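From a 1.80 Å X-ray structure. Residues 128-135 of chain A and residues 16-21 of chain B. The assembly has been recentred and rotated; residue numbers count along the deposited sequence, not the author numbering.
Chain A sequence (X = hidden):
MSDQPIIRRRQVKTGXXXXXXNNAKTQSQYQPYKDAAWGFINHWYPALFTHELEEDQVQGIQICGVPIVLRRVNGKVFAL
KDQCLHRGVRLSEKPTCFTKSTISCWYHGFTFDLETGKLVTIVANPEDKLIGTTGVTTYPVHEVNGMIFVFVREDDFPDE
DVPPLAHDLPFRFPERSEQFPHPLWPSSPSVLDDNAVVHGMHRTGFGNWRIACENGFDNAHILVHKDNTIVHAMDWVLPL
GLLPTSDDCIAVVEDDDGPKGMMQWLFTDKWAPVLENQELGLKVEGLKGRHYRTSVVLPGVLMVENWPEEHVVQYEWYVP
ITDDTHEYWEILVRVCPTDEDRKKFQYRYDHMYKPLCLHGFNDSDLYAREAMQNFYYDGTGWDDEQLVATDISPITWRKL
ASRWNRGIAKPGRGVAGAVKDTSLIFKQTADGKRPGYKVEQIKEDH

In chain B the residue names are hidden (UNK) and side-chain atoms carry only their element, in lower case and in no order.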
# COMPACT_ATOMS: atom_id res chain seq x y z
N ASP A 128 -23.82 33.28 -10.66
CA ASP A 128 -24.26 32.31 -9.67
C ASP A 128 -24.38 32.95 -8.29
O ASP A 128 -23.53 33.74 -7.88
CB ASP A 128 -23.30 31.13 -9.58
CG ASP A 128 -23.95 29.89 -8.98
OD1 ASP A 128 -24.50 29.08 -9.75
OD2 ASP A 128 -23.94 29.76 -7.74
N LYS A 129 -25.42 32.57 -7.56
CA LYS A 129 -25.66 33.11 -6.23
C LYS A 129 -24.58 32.76 -5.20
O LYS A 129 -24.48 33.40 -4.16
CB LYS A 129 -27.02 32.64 -5.71
CG LYS A 129 -27.10 31.15 -5.43
CD LYS A 129 -28.19 30.84 -4.42
CE LYS A 129 -29.56 30.69 -5.06
NZ LYS A 129 -29.83 29.30 -5.53
N LEU A 130 -23.76 31.75 -5.49
CA LEU A 130 -22.71 31.34 -4.55
C LEU A 130 -21.55 32.33 -4.51
O LEU A 130 -20.87 32.48 -3.50
CB LEU A 130 -22.17 29.96 -4.92
CG LEU A 130 -21.18 29.36 -3.91
CD1 LEU A 130 -21.94 28.98 -2.65
CD2 LEU A 130 -20.48 28.15 -4.50
N ILE A 131 -21.33 33.00 -5.63
CA ILE A 131 -20.24 33.95 -5.76
C ILE A 131 -20.23 35.00 -4.66
O ILE A 131 -21.27 35.60 -4.35
CB ILE A 131 -20.27 34.66 -7.13
CG1 ILE A 131 -20.08 33.64 -8.26
CG2 ILE A 131 -19.19 35.71 -7.20
CD1 ILE A 131 -20.20 34.20 -9.66
N GLY A 132 -19.06 35.21 -4.06
CA GLY A 132 -18.93 36.21 -3.01
C GLY A 132 -19.43 35.81 -1.64
O GLY A 132 -19.22 36.55 -0.67
N THR A 133 -20.08 34.65 -1.53
CA THR A 133 -20.62 34.19 -0.25
C THR A 133 -19.66 33.24 0.49
O THR A 133 -19.97 32.76 1.57
CB THR A 133 -21.95 33.45 -0.43
OG1 THR A 133 -21.71 32.15 -0.97
CG2 THR A 133 -22.86 34.21 -1.38
N THR A 134 -18.52 32.96 -0.12
CA THR A 134 -17.54 32.08 0.50
C THR A 134 -16.20 32.23 -0.20
O THR A 134 -16.05 33.06 -1.11
CB THR A 134 -17.99 30.59 0.46
OG1 THR A 134 -17.04 29.77 1.13
CG2 THR A 134 -18.14 30.10 -0.98
N GLY A 135 -15.22 31.44 0.23
CA GLY A 135 -13.89 31.47 -0.36
C GLY A 135 -12.98 30.45 0.31
O GLY A 135 -13.41 29.73 1.21
N UNK B 16 -18.84 26.23 4.31
CA UNK B 16 -19.98 25.70 3.51
C UNK B 16 -21.13 26.71 3.45
O UNK B 16 -21.81 26.94 4.45
c UNK B 16 -20.49 24.37 4.08
c UNK B 16 -19.77 21.97 4.58
c UNK B 16 -21.73 23.91 3.32
c UNK B 16 -19.39 23.31 4.00
N UNK B 17 -21.33 27.28 2.27
CA UNK B 17 -22.37 28.29 2.05
C UNK B 17 -23.78 27.73 1.87
O UNK B 17 -23.98 26.64 1.32
o UNK B 17 -23.00 30.10 0.53
c UNK B 17 -22.00 29.14 0.83
N UNK B 18 -24.77 28.49 2.35
CA UNK B 18 -26.17 28.12 2.25
C UNK B 18 -26.68 28.37 0.84
O UNK B 18 -27.81 28.01 0.50
o UNK B 18 -27.30 29.15 5.60
c UNK B 18 -27.01 28.92 3.24
o UNK B 18 -25.81 27.70 4.88
c UNK B 18 -26.69 28.57 4.68
N UNK B 19 -25.84 29.00 0.02
CA UNK B 19 -26.22 29.31 -1.35
C UNK B 19 -25.93 28.17 -2.33
O UNK B 19 -26.22 28.29 -3.52
c UNK B 19 -25.52 30.58 -1.81
N UNK B 20 -25.37 27.07 -1.81
CA UNK B 20 -25.05 25.92 -2.65
C UNK B 20 -26.34 25.16 -2.99
O UNK B 20 -27.29 25.13 -2.19
c UNK B 20 -24.04 24.99 -1.94
n UNK B 20 -22.40 21.09 1.14
c UNK B 20 -23.55 21.55 1.61
c UNK B 20 -23.57 23.30 -0.12
n UNK B 20 -24.12 20.97 2.67
n UNK B 20 -24.13 22.60 1.03
c UNK B 20 -24.60 24.21 -0.77
N UNK B 21 -26.36 24.58 -4.19
CA UNK B 21 -27.51 23.84 -4.71
C UNK B 21 -27.78 22.52 -3.98
O UNK B 21 -28.94 22.13 -3.82
c UNK B 21 -27.30 23.58 -6.22
O HOH W 1 -25.70 27.89 -6.34

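Position 16 of chain B carries four side-chain carbons. The chain forks at the first carbon, and one arm is two carbons long. The side chain points away from chain A and makes no contact with the stretch. This is an isoleucine, B:Ile16.

Position 17 carries one carbon and then one oxygen. The carbon lies 3.5 Å from A:Leu130 CD1, and the oxygen lies 2.8 Å from A:Thr133 OG1. A single carbon ending in a hydroxyl is serine. B:Ser17 OG donates a hydrogen bond to A:Thr133 OG1. B:Ser17 is buried, and its CB also comes within 4.3 Å of A:Thr134 CB.

Position 18 carries two carbons, the second bearing two oxygens. The side chain points away from chain A and touches none of the stretch. This short carboxylate could belong only to aspartate. B:Asp18 is exposed and meets a crystal neighbour.

Position 19 carries one carbon and nothing more. This CB points toward chain A and lies 3.7 Å from A:Lys129 CD and 4.0 Å from A:Leu130 CD1. A lone carbon is alanine. The backbone nitrogen of B:Ala19 donates to B:Ser17 OG at 3.1 Å, so that hydroxyl is held from within its own chain as well.

Position 20 carries three carbons, a nitrogen, and a carbon with two more nitrogens. The side chain points away from the stretch, and the backbone N lies 4.0 Å from A:Leu130 CD1. The terminal guanidinium identifies arginine. The guanidinium of B:Arg20 is engaged elsewhere in the structure. The residue also closes the type I turn from B:Ser17 with a weak hydrogen bond, B:Arg20 N to B:Ser17 O, 3.5 Å.

Position 21 carries a single carbon. It points sideways and makes no contact with the stretch. It is alanine, B:Ala21.

The contact packs turn against turn and buries 270 Å² in total. On chain A, the 128-131 turn overlaps the type II turn from A:Leu130 to A:Thr133. A:Gly132 suits the latter, since its phi of 78° favours glycine. A:Thr133 OG1 donates to A:Leu130 O at 2.7 Å and accepts from B:Ser17 OG. The hydroxyls therefore form a relay running from B:Ala19 N through both side chains to A:Leu130 O. Beside it, A:Leu130 provides an apolar surface for B:Ser17 CB and B:Ala19 CB. Water 1 adds a bridge, donating to A:Asp128 OD2 and to B:Ala19 O, each at 2.9 Å. The same A:Asp128 OD2 accepts from A:Leu130 N at 3.0 Å, which links the bridge to the turn.

Chain B 16-21: ISDARA
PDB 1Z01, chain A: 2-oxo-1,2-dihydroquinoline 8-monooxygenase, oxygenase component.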